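Local coordinates for protein Abbfa_003403 (Acinetobacter baumannii, PDB 4ZXH) that is a four-domain nonribosomal peptide synthetase that probably activates an amino acid, loads it on a phosphopantetheine carrier, condenses it with an acyl group and releases the product by a thioesterase, at residues L61-H66 with S163-L168; H66-L71 with G156-D161; L649-R654 with T769-A774; D653-T658 with C758-Y763. All coordinates share one frame; numbering follows the deposited sequence.

Overall arrangement
The four contacts form two close pairs. Interactions 1 and 2 lie in the condensation domain, about 8 Å apart between centres, and both join helix 56-67, with the turn after it, to helix 152-165; Arg-165 of the first reaches Asp-67 of the second. Interactions 3 and 4, also about 8 Å apart, lie in the adenylation domain, where the end of helix 641-655 packs on adjacent strands 756-763 and 773-777 of one mixed sheet and Arg-654 serves both. Along the chain the first pair closes before the second opens, and about 73 Å separates the centres of interactions 1 and 3, as befits separate catalytic domains of one synthetase.

Interaction 1: residues L61-H66 with S163-L168; sequences LEAVMH and SKRFGL. With PX4 (1,2-dimyristoyl-sn-glycero-3-phosphocholine), chain C.
NE and NH2 of Arg-165, the residue that reaches across to Ala-63 and Val-64, are each taken by a carboxylate: NE forms a salt bridge with Asp-161 one turn back on its own helix, and NH2 forms one with Asp-67 at the end of the opposite helix. With CG anti to the carbonyl carbon (chi1 -66°) and the chain extended from there to NE, the guanidinium is carried over to helix 56-67. CG2 of Val-64 lies over one face of this group, offset toward its rim, and comes within 3.7 Å of Arg-165 NE. The CB of Ala-63 approaches NH1 of Arg-165 obliquely, also at 3.7 Å. One face is thus covered by a valine methyl, while the two acids limit the rotation of the group.

On the lipid side of this bridge the bound phospholipid sends its acyl chains between the helices. One chain meets Leu-61, whose CD1 is 3.6 Å from C18 of the lipid; the other passes over a face of the Phe-166 ring, with C28 of the lipid 3.7 Å from CZ. Gly-167, with positive phi, forms a Schellman motif after helix 152-165. Behind the pocket, Phe-166 and Leu-168 rest on Leu-387 of strand 387-391, and Leu-61 rests on Trp-127 of strand 127-135, so helix 56-67 and the turn closing helix 152-165 both touch the same mixed sheet.

Interaction 2: residues H66-L71 with G156-D161; sequences HDYPLL and GLLLRD
Tyr-68 bridges from the turn after helix 56-67 to Leu-158 and Asp-161 on helix 152-165, two helices of the N-terminal lobe of the condensation domain, a lobe with the chloramphenicol-acetyltransferase fold. Its CB bond points toward the second helix, and chi1 of -53° turns the ring away from the carbonyl and out across the gap. CD2 and CE2 each lie 3.9 Å from CD1 of Leu-158, which approaches the ring obliquely while the two side chains run past each other in opposite directions. Over the centre of one ring face sits CB of the preceding residue, Asp-67. At the tip, OH donates to OD2 of Asp-161 at 2.7 Å, a buried bond in which the acceptor lies near the ring plane but is met from well above the carboxylate plane, the two planes being 69° apart. Because OD2 also pairs with Arg-165, it takes a phenol and a cation at once, which probably stabilises its negative charge. Leu-71 adds a looser apolar touch, CD2 to CD2 of Leu-158 at 4.5 Å. Behind the tyrosine, Asp-67 is itself engaged: ND1 of His-66 donates to OD1 of Asp-67 at 3.3 Å, nearly straight at 173° and in the imidazole plane.

Interaction 3: residues L649-R654 with T769-A774; sequences LSMNDR and TVWSSA
A classic beta bulge at Ser-772 and Ser-773, both facing Tyr-763 on the neighbouring strand, marks the start of strand 773-777 in the adenylation domain and leaves Trp-771 and Ala-774 on either side of it directed at Met-651 and Arg-654 of helix 641-655. The two serines point their CB atoms away from the helix. Met-651 leans on both inward residues with its terminal methyl: CE is 4.2 Å from CB of Trp-771 and 4.4 Å from CB of Ala-774, and it approaches the indole obliquely. The indole itself carries CG1 of Val-770 over one face, offset toward the rim, and its NE1 is hydrogen-bonded to Gln-715, which helps fix the ring's rotation.

Ala-774 also meets Arg-654, whose NE lies 3.8 Å from the alanine CB and whose CD lies 4.2 Å from it. The methyl meets the arm where it passes into the guanidinium, oblique to that group's plane, in a buried place where Leu-789 packs on Met-651 and Val-762 packs on both Trp-771 and Ala-774. Arg-654 runs extended from CG to NE, then turns its head back onto its own helix. There NH1 donates to the carbonyl O of Ser-650, one turn earlier, at 3.1 Å; the N-H...O angle is 137°, and the donor stands above the carbonyl plane.

Interaction 4: residues D653-T658 with C758-Y763; sequences DRLQVT and CLWNVY
A CH-pi contact between the aliphatic base of Arg-654 and the indole of Trp-760 holds the last turn of helix 641-655 against strand 756-763. CB of Arg-654 sits 4.1 Å from the centroid of the six-membered ring, 29° off its normal, over one face but offset toward the rim, where CZ2 is the nearest ring atom at 3.7 Å. The next carbon continues the same path: CG of Arg-654 is 3.8 Å from CH2 of the indole. The two side chains cross at about a right angle, and the guanidinium plane is tilted 48° from the ring, with its polar end bonded to Ser-650 instead. In Trp-760 a chi1 of -66° places the indole on the backbone N side of the residue, across from the carbonyl, and directs it from the strand toward the helix. The strand is an inner member of the mixed sheet of the adenylation domain, and Asn-761, Val-762 and Tyr-763 at its end begin the Asn-x-Tyr-Gly-Pro-Thr-Glu sequence known in this family as the A5 motif. Beyond the arginine, Leu-655 slides past the pyrrole part of the indole obliquely, its CD2 lying 4.1 Å from NE1 and 4.3 Å from CD1 of Trp-760. Thr-736 on strand 735-740 touches both Leu-655 and Trp-760.

Interaction 1: residues L61-H66 with S163-L168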
# COMPACT_ATOMS: atom_id res chain seq x y z
N LEU A 61 -6.33 11.94 45.62
CA LEU A 61 -5.32 11.61 44.63
C LEU A 61 -4.12 10.87 45.23
O LEU A 61 -3.75 9.79 44.77
CB LEU A 61 -4.82 12.88 43.92
CG LEU A 61 -3.67 12.63 42.94
CD1 LEU A 61 -4.11 11.70 41.85
CD2 LEU A 61 -3.12 13.91 42.37
N GLU A 62 -3.52 11.46 46.26
CA GLU A 62 -2.35 10.87 46.92
C GLU A 62 -2.66 9.52 47.54
O GLU A 62 -1.79 8.64 47.58
CB GLU A 62 -1.81 11.82 47.99
CG GLU A 62 -0.87 12.89 47.43
CD GLU A 62 -0.42 13.89 48.48
OE1 GLU A 62 -1.04 13.96 49.57
OE2 GLU A 62 0.56 14.62 48.23
N ALA A 63 -3.88 9.34 48.02
CA ALA A 63 -4.29 8.10 48.68
C ALA A 63 -4.50 6.99 47.66
O ALA A 63 -4.14 5.83 47.89
CB ALA A 63 -5.54 8.31 49.48
N VAL A 64 -5.08 7.36 46.52
CA VAL A 64 -5.34 6.41 45.46
C VAL A 64 -4.02 5.91 44.85
O VAL A 64 -3.81 4.70 44.75
CB VAL A 64 -6.23 7.01 44.36
CG1 VAL A 64 -6.16 6.16 43.13
CG2 VAL A 64 -7.66 7.08 44.83
N MET A 65 -3.15 6.85 44.47
CA MET A 65 -1.84 6.52 43.91
C MET A 65 -1.03 5.56 44.79
O MET A 65 -0.31 4.70 44.30
CB MET A 65 -1.03 7.81 43.69
CG MET A 65 -1.23 8.50 42.34
SD MET A 65 -0.05 9.87 42.16
CE MET A 65 1.47 8.92 42.05
N HIS A 66 -1.15 5.74 46.11
CA HIS A 66 -0.46 4.91 47.09
C HIS A 66 -1.07 3.51 47.21
O HIS A 66 -0.35 2.53 47.37
CB HIS A 66 -0.50 5.59 48.46
CG HIS A 66 0.10 4.78 49.56
ND1 HIS A 66 -0.60 3.82 50.25
CD2 HIS A 66 1.34 4.79 50.10
CE1 HIS A 66 0.17 3.27 51.17
NE2 HIS A 66 1.36 3.84 51.10
N SER A 163 -15.26 7.61 43.40
CA SER A 163 -16.53 8.26 43.69
C SER A 163 -16.96 8.07 45.15
O SER A 163 -17.52 8.97 45.77
CB SER A 163 -17.60 7.72 42.76
OG SER A 163 -17.43 8.24 41.45
N LYS A 164 -16.70 6.89 45.71
CA LYS A 164 -17.02 6.64 47.10
C LYS A 164 -16.15 7.53 47.99
O LYS A 164 -16.63 8.12 48.97
CB LYS A 164 -16.82 5.17 47.47
CG LYS A 164 -17.12 4.88 48.95
CD LYS A 164 -16.84 3.44 49.31
CE LYS A 164 -15.38 3.06 49.02
NZ LYS A 164 -15.07 1.62 49.33
N ARG A 165 -14.87 7.61 47.66
CA ARG A 165 -13.96 8.42 48.44
C ARG A 165 -14.41 9.87 48.44
O ARG A 165 -14.21 10.59 49.42
CB ARG A 165 -12.54 8.31 47.91
CG ARG A 165 -11.93 6.93 48.06
CD ARG A 165 -10.59 6.91 47.36
NE ARG A 165 -10.00 5.59 47.25
CZ ARG A 165 -8.92 5.19 47.91
NH1 ARG A 165 -8.30 6.02 48.74
NH2 ARG A 165 -8.44 3.96 47.73
N PHE A 166 -15.05 10.29 47.35
CA PHE A 166 -15.56 11.65 47.23
C PHE A 166 -16.95 11.86 47.80
O PHE A 166 -17.43 12.99 47.85
CB PHE A 166 -15.56 12.09 45.77
CG PHE A 166 -14.27 12.69 45.32
CD1 PHE A 166 -13.94 13.99 45.68
CD2 PHE A 166 -13.38 11.97 44.55
CE1 PHE A 166 -12.74 14.55 45.28
CE2 PHE A 166 -12.18 12.51 44.15
CZ PHE A 166 -11.87 13.81 44.51
N GLY A 167 -17.60 10.78 48.25
CA GLY A 167 -18.94 10.88 48.79
C GLY A 167 -20.10 10.85 47.80
O GLY A 167 -21.19 11.32 48.12
N LEU A 168 -19.88 10.28 46.62
CA LEU A 168 -20.91 10.23 45.57
C LEU A 168 -21.75 8.95 45.55
O LEU A 168 -22.90 8.96 45.14
CB LEU A 168 -20.26 10.43 44.20
CG LEU A 168 -19.68 11.83 44.03
CD1 LEU A 168 -18.84 11.89 42.78
CD2 LEU A 168 -20.81 12.82 43.95
O1 PX4 C . -6.52 25.55 42.62
O2 PX4 C . -8.79 26.66 41.97
P1 PX4 C . -8.02 25.65 42.79
O3 PX4 C . -8.41 25.85 44.35
C1 PX4 C . -7.59 26.53 45.30
C2 PX4 C . -8.41 26.73 46.58
N1 PX4 C . -7.60 27.22 47.72
C3 PX4 C . -6.59 28.19 47.27
C4 PX4 C . -8.49 27.87 48.70
C5 PX4 C . -6.95 26.08 48.39
O4 PX4 C . -8.68 24.19 42.55
C6 PX4 C . -9.73 23.92 41.62
C7 PX4 C . -9.58 22.48 41.13
C8 PX4 C . -8.08 22.21 41.15
O5 PX4 C . -7.80 20.88 40.72
C9 PX4 C . -6.69 20.11 41.27
O6 PX4 C . -6.08 20.53 42.24
C10 PX4 C . -6.32 18.79 40.65
C11 PX4 C . -6.82 17.63 41.49
C12 PX4 C . -7.72 16.74 40.65
C13 PX4 C . -7.50 15.28 41.04
C14 PX4 C . -8.81 14.64 41.45
C15 PX4 C . -8.51 13.36 42.20
C16 PX4 C . -9.17 12.18 41.51
C17 PX4 C . -8.67 10.87 42.08
C18 PX4 C . -7.43 10.39 41.31
C19 PX4 C . -7.76 9.24 40.38
C20 PX4 C . -6.70 9.15 39.28
C21 PX4 C . -6.95 7.92 38.40
C22 PX4 C . -6.44 8.12 36.97
O7 PX4 C . -10.27 21.57 42.00
C23 PX4 C . -11.10 20.59 41.27
O8 PX4 C . -11.51 20.92 40.18
C24 PX4 C . -11.40 19.21 41.86
C25 PX4 C . -12.31 18.31 41.01
C26 PX4 C . -12.42 16.88 41.56
C27 PX4 C . -13.25 15.93 40.67
C28 PX4 C . -13.42 14.51 41.23
C29 PX4 C . -14.23 13.58 40.32
C30 PX4 C . -14.45 12.18 40.92
C31 PX4 C . -14.56 11.01 39.91
C32 PX4 C . -13.18 10.59 39.40
C33 PX4 C . -13.07 9.18 38.81
C34 PX4 C . -11.83 9.04 37.91
C35 PX4 C . -11.19 7.65 37.84
C36 PX4 C . -11.18 7.09 36.43

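Interaction 2: residues H66-L71 with G156-D161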
# COMPACT_ATOMS: atom_id res chain seq x y z
N HIS A 66 -1.15 5.74 46.11
CA HIS A 66 -0.46 4.91 47.09
C HIS A 66 -1.07 3.51 47.21
O HIS A 66 -0.35 2.53 47.37
CB HIS A 66 -0.50 5.59 48.46
CG HIS A 66 0.10 4.78 49.56
ND1 HIS A 66 -0.60 3.82 50.25
CD2 HIS A 66 1.34 4.79 50.10
CE1 HIS A 66 0.17 3.27 51.17
NE2 HIS A 66 1.36 3.84 51.10
N ASP A 67 -2.40 3.43 47.13
CA ASP A 67 -3.11 2.17 47.32
C ASP A 67 -3.10 1.24 46.11
O ASP A 67 -3.28 0.03 46.26
CB ASP A 67 -4.56 2.45 47.72
CG ASP A 67 -4.69 2.95 49.15
OD1 ASP A 67 -3.71 2.88 49.92
OD2 ASP A 67 -5.80 3.40 49.51
N TYR A 68 -2.91 1.79 44.91
CA TYR A 68 -2.95 1.01 43.68
C TYR A 68 -1.64 1.15 42.90
O TYR A 68 -1.47 2.07 42.10
CB TYR A 68 -4.15 1.44 42.81
CG TYR A 68 -5.46 1.40 43.56
CD1 TYR A 68 -5.79 0.29 44.36
CD2 TYR A 68 -6.35 2.46 43.51
CE1 TYR A 68 -6.99 0.25 45.07
CE2 TYR A 68 -7.56 2.43 44.22
CZ TYR A 68 -7.87 1.32 45.00
OH TYR A 68 -9.06 1.30 45.71
N PRO A 69 -0.70 0.22 43.14
CA PRO A 69 0.64 0.25 42.53
C PRO A 69 0.62 0.34 41.00
O PRO A 69 1.56 0.87 40.42
CB PRO A 69 1.25 -1.07 42.99
CG PRO A 69 0.57 -1.35 44.29
CD PRO A 69 -0.84 -0.89 44.10
N LEU A 70 -0.44 -0.16 40.37
CA LEU A 70 -0.56 -0.08 38.92
C LEU A 70 -0.38 1.34 38.43
O LEU A 70 0.27 1.58 37.42
CB LEU A 70 -1.93 -0.61 38.46
CG LEU A 70 -2.18 -0.72 36.96
CD1 LEU A 70 -1.18 -1.63 36.29
CD2 LEU A 70 -3.55 -1.29 36.73
N LEU A 71 -0.92 2.29 39.18
CA LEU A 71 -0.86 3.70 38.82
C LEU A 71 0.55 4.28 38.84
O LEU A 71 0.74 5.42 38.42
CB LEU A 71 -1.77 4.50 39.76
CG LEU A 71 -3.28 4.31 39.53
CD1 LEU A 71 -4.10 5.16 40.47
CD2 LEU A 71 -3.65 4.63 38.09
N GLY A 156 -13.99 1.34 35.47
CA GLY A 156 -15.19 1.32 36.28
C GLY A 156 -14.88 0.96 37.72
O GLY A 156 -15.45 1.53 38.63
N LEU A 157 -13.98 0.01 37.91
CA LEU A 157 -13.53 -0.33 39.24
C LEU A 157 -12.95 0.90 39.92
O LEU A 157 -13.14 1.14 41.10
CB LEU A 157 -12.50 -1.44 39.18
CG LEU A 157 -13.00 -2.85 38.90
CD1 LEU A 157 -11.81 -3.79 38.85
CD2 LEU A 157 -13.95 -3.29 39.98
N LEU A 158 -12.23 1.70 39.14
CA LEU A 158 -11.51 2.82 39.70
C LEU A 158 -12.47 3.98 39.92
O LEU A 158 -12.48 4.61 40.98
CB LEU A 158 -10.36 3.19 38.79
CG LEU A 158 -9.28 4.06 39.40
CD1 LEU A 158 -8.97 3.58 40.80
CD2 LEU A 158 -8.04 3.96 38.50
N LEU A 159 -13.31 4.21 38.92
CA LEU A 159 -14.36 5.23 38.98
C LEU A 159 -15.27 5.05 40.18
O LEU A 159 -15.60 6.01 40.89
CB LEU A 159 -15.18 5.19 37.70
CG LEU A 159 -16.41 6.08 37.65
CD1 LEU A 159 -16.04 7.51 38.00
CD2 LEU A 159 -17.04 6.01 36.26
N ARG A 160 -15.69 3.82 40.43
CA ARG A 160 -16.62 3.60 41.51
C ARG A 160 -15.91 3.86 42.84
O ARG A 160 -16.41 4.59 43.68
CB ARG A 160 -17.20 2.19 41.47
CG ARG A 160 -18.29 2.02 42.54
CD ARG A 160 -19.11 0.75 42.44
NE ARG A 160 -20.29 0.99 43.26
CZ ARG A 160 -21.42 1.51 42.79
NH1 ARG A 160 -21.53 1.81 41.49
NH2 ARG A 160 -22.43 1.74 43.62
N ASP A 161 -14.72 3.29 43.00
CA ASP A 161 -13.94 3.52 44.20
C ASP A 161 -13.69 5.00 44.48
O ASP A 161 -13.91 5.47 45.59
CB ASP A 161 -12.61 2.79 44.10
CG ASP A 161 -11.91 2.67 45.43
OD1 ASP A 161 -12.38 1.87 46.29
OD2 ASP A 161 -10.87 3.35 45.60

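Interaction 3: residues L649-R654 with T769-A774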
# COMPACT_ATOMS: atom_id res chain seq x y z
N LEU A 649 -26.53 18.67 -29.83
CA LEU A 649 -27.17 19.80 -29.14
C LEU A 649 -26.81 19.83 -27.66
O LEU A 649 -26.58 20.90 -27.09
CB LEU A 649 -28.69 19.75 -29.31
CG LEU A 649 -29.24 20.06 -30.70
CD1 LEU A 649 -30.74 20.04 -30.67
CD2 LEU A 649 -28.72 21.41 -31.18
N SER A 650 -26.78 18.66 -27.05
CA SER A 650 -26.43 18.53 -25.64
C SER A 650 -25.01 19.03 -25.42
O SER A 650 -24.71 19.72 -24.44
CB SER A 650 -26.56 17.07 -25.19
OG SER A 650 -26.81 16.96 -23.80
N MET A 651 -24.14 18.67 -26.35
CA MET A 651 -22.75 19.06 -26.25
C MET A 651 -22.61 20.56 -26.41
O MET A 651 -21.78 21.19 -25.74
CB MET A 651 -21.91 18.30 -27.28
CG MET A 651 -21.44 16.95 -26.76
SD MET A 651 -20.39 17.07 -25.26
CE MET A 651 -21.19 15.84 -24.29
N ASN A 652 -23.45 21.14 -27.27
CA ASN A 652 -23.37 22.57 -27.48
C ASN A 652 -23.70 23.39 -26.23
O ASN A 652 -23.18 24.48 -26.08
CB ASN A 652 -24.28 23.02 -28.60
CG ASN A 652 -24.15 24.50 -28.88
OD1 ASN A 652 -23.08 24.95 -29.32
ND2 ASN A 652 -25.20 25.28 -28.60
N ASP A 653 -24.56 22.86 -25.36
CA ASP A 653 -24.92 23.53 -24.09
C ASP A 653 -23.67 23.77 -23.25
O ASP A 653 -23.53 24.80 -22.59
CB ASP A 653 -25.91 22.69 -23.27
CG ASP A 653 -27.32 22.68 -23.84
OD1 ASP A 653 -27.68 23.63 -24.58
OD2 ASP A 653 -28.06 21.72 -23.55
N ARG A 654 -22.76 22.80 -23.31
CA ARG A 654 -21.49 22.83 -22.59
C ARG A 654 -20.38 23.60 -23.31
O ARG A 654 -19.52 24.20 -22.66
CB ARG A 654 -21.04 21.39 -22.34
CG ARG A 654 -22.02 20.61 -21.49
CD ARG A 654 -21.89 19.11 -21.65
NE ARG A 654 -22.62 18.42 -20.60
CZ ARG A 654 -23.95 18.36 -20.51
NH1 ARG A 654 -24.73 18.96 -21.40
NH2 ARG A 654 -24.51 17.71 -19.50
N THR A 769 -24.15 6.48 -28.27
CA THR A 769 -23.82 7.62 -29.15
C THR A 769 -22.77 8.59 -28.61
O THR A 769 -23.10 9.56 -27.93
CB THR A 769 -25.07 8.41 -29.53
OG1 THR A 769 -26.07 7.51 -29.99
CG2 THR A 769 -24.75 9.41 -30.63
N VAL A 770 -21.51 8.31 -28.96
CA VAL A 770 -20.33 9.12 -28.65
C VAL A 770 -20.09 9.30 -27.15
O VAL A 770 -19.36 8.53 -26.54
CB VAL A 770 -20.39 10.51 -29.32
CG1 VAL A 770 -19.03 11.17 -29.21
CG2 VAL A 770 -20.79 10.40 -30.79
N TRP A 771 -20.69 10.32 -26.55
CA TRP A 771 -20.58 10.50 -25.11
C TRP A 771 -21.97 10.45 -24.48
O TRP A 771 -22.97 10.78 -25.12
CB TRP A 771 -19.90 11.83 -24.76
CG TRP A 771 -18.54 12.10 -25.43
CD1 TRP A 771 -18.22 13.19 -26.20
CD2 TRP A 771 -17.34 11.30 -25.36
NE1 TRP A 771 -16.90 13.11 -26.61
CE2 TRP A 771 -16.34 11.96 -26.12
CE3 TRP A 771 -17.02 10.08 -24.74
CZ2 TRP A 771 -15.05 11.44 -26.27
CZ3 TRP A 771 -15.72 9.57 -24.89
CH2 TRP A 771 -14.76 10.25 -25.65
N SER A 772 -22.02 10.05 -23.21
CA SER A 772 -23.28 9.99 -22.46
C SER A 772 -23.22 10.75 -21.13
O SER A 772 -24.26 11.12 -20.59
CB SER A 772 -23.70 8.55 -22.21
OG SER A 772 -24.40 8.00 -23.32
N SER A 773 -22.02 10.97 -20.61
CA SER A 773 -21.86 11.85 -19.46
C SER A 773 -20.64 12.73 -19.64
O SER A 773 -19.78 12.46 -20.50
CB SER A 773 -21.75 11.05 -18.15
OG SER A 773 -20.56 10.30 -18.10
N ALA A 774 -20.56 13.78 -18.83
CA ALA A 774 -19.55 14.81 -19.00
C ALA A 774 -19.30 15.59 -17.70
O ALA A 774 -20.23 16.10 -17.09
CB ALA A 774 -19.96 15.75 -20.11

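Interaction 4: residues D653-T658 with C758-Y763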
# COMPACT_ATOMS: atom_id res chain seq x y z
N ASP A 653 -24.56 22.86 -25.36
CA ASP A 653 -24.92 23.53 -24.09
C ASP A 653 -23.67 23.77 -23.25
O ASP A 653 -23.53 24.80 -22.59
CB ASP A 653 -25.91 22.69 -23.27
CG ASP A 653 -27.32 22.68 -23.84
OD1 ASP A 653 -27.68 23.63 -24.58
OD2 ASP A 653 -28.06 21.72 -23.55
N ARG A 654 -22.76 22.80 -23.31
CA ARG A 654 -21.49 22.83 -22.59
C ARG A 654 -20.38 23.60 -23.31
O ARG A 654 -19.52 24.20 -22.66
CB ARG A 654 -21.04 21.39 -22.34
CG ARG A 654 -22.02 20.61 -21.49
CD ARG A 654 -21.89 19.11 -21.65
NE ARG A 654 -22.62 18.42 -20.60
CZ ARG A 654 -23.95 18.36 -20.51
NH1 ARG A 654 -24.73 18.96 -21.40
NH2 ARG A 654 -24.51 17.71 -19.50
N LEU A 655 -20.40 23.59 -24.64
CA LEU A 655 -19.31 24.17 -25.41
C LEU A 655 -19.62 25.54 -25.96
O LEU A 655 -18.71 26.32 -26.23
CB LEU A 655 -18.94 23.25 -26.58
CG LEU A 655 -18.34 21.91 -26.18
CD1 LEU A 655 -18.03 21.12 -27.41
CD2 LEU A 655 -17.11 22.13 -25.33
N GLN A 656 -20.91 25.82 -26.15
CA GLN A 656 -21.37 27.11 -26.66
C GLN A 656 -20.62 27.51 -27.92
O GLN A 656 -19.95 28.54 -27.96
CB GLN A 656 -21.23 28.20 -25.59
CG GLN A 656 -22.15 28.05 -24.39
CD GLN A 656 -23.61 28.28 -24.74
OE1 GLN A 656 -24.32 27.36 -25.15
NE2 GLN A 656 -24.08 29.51 -24.57
N VAL A 657 -20.71 26.66 -28.95
CA VAL A 657 -19.99 26.86 -30.20
C VAL A 657 -20.55 28.06 -30.96
O VAL A 657 -21.76 28.27 -31.01
CB VAL A 657 -20.04 25.58 -31.07
CG1 VAL A 657 -19.43 25.82 -32.45
CG2 VAL A 657 -19.31 24.45 -30.39
N THR A 658 -19.65 28.86 -31.53
CA THR A 658 -20.02 30.09 -32.20
C THR A 658 -19.29 30.24 -33.51
O THR A 658 -18.62 29.32 -33.97
CB THR A 658 -19.68 31.32 -31.37
OG1 THR A 658 -18.26 31.50 -31.38
CG2 THR A 658 -20.16 31.15 -29.94
N CYS A 758 -10.28 25.26 -20.13
CA CYS A 758 -11.42 24.48 -19.66
C CYS A 758 -11.21 23.00 -20.02
O CYS A 758 -10.86 22.67 -21.16
CB CYS A 758 -12.72 25.01 -20.28
SG CYS A 758 -14.25 24.18 -19.74
N LEU A 759 -11.41 22.11 -19.05
CA LEU A 759 -11.22 20.68 -19.28
C LEU A 759 -12.52 19.90 -19.03
O LEU A 759 -13.11 20.00 -17.95
CB LEU A 759 -10.10 20.15 -18.37
CG LEU A 759 -9.68 18.68 -18.50
CD1 LEU A 759 -9.30 18.33 -19.95
CD2 LEU A 759 -8.54 18.38 -17.57
N TRP A 760 -12.97 19.14 -20.02
CA TRP A 760 -14.08 18.20 -19.82
C TRP A 760 -13.58 16.76 -19.80
O TRP A 760 -12.89 16.33 -20.73
CB TRP A 760 -15.13 18.36 -20.91
CG TRP A 760 -15.84 19.68 -20.88
CD1 TRP A 760 -15.49 20.82 -21.56
CD2 TRP A 760 -17.02 19.99 -20.14
NE1 TRP A 760 -16.39 21.82 -21.27
CE2 TRP A 760 -17.33 21.34 -20.40
CE3 TRP A 760 -17.84 19.27 -19.27
CZ2 TRP A 760 -18.43 21.98 -19.83
CZ3 TRP A 760 -18.93 19.90 -18.70
CH2 TRP A 760 -19.22 21.24 -18.99
N ASN A 761 -13.89 16.02 -18.74
CA ASN A 761 -13.74 14.57 -18.79
C ASN A 761 -15.06 13.99 -19.25
O ASN A 761 -16.11 14.31 -18.69
CB ASN A 761 -13.33 13.97 -17.45
CG ASN A 761 -13.17 12.46 -17.51
OD1 ASN A 761 -12.66 11.91 -18.48
ND2 ASN A 761 -13.65 11.78 -16.47
N VAL A 762 -15.02 13.16 -20.27
CA VAL A 762 -16.22 12.85 -21.00
C VAL A 762 -16.26 11.34 -21.32
O VAL A 762 -15.21 10.72 -21.55
CB VAL A 762 -16.30 13.77 -22.26
CG1 VAL A 762 -15.34 13.32 -23.34
CG2 VAL A 762 -17.70 13.86 -22.78
N TYR A 763 -17.45 10.75 -21.27
CA TYR A 763 -17.58 9.29 -21.28
C TYR A 763 -18.83 8.80 -22.01
O TYR A 763 -19.86 9.49 -22.07
CB TYR A 763 -17.58 8.74 -19.84
CG TYR A 763 -18.08 7.30 -19.71
CD1 TYR A 763 -17.20 6.24 -19.78
CD2 TYR A 763 -19.43 7.02 -19.51
CE1 TYR A 763 -17.65 4.92 -19.67
CE2 TYR A 763 -19.89 5.71 -19.40
CZ TYR A 763 -19.00 4.67 -19.49
OH TYR A 763 -19.43 3.37 -19.39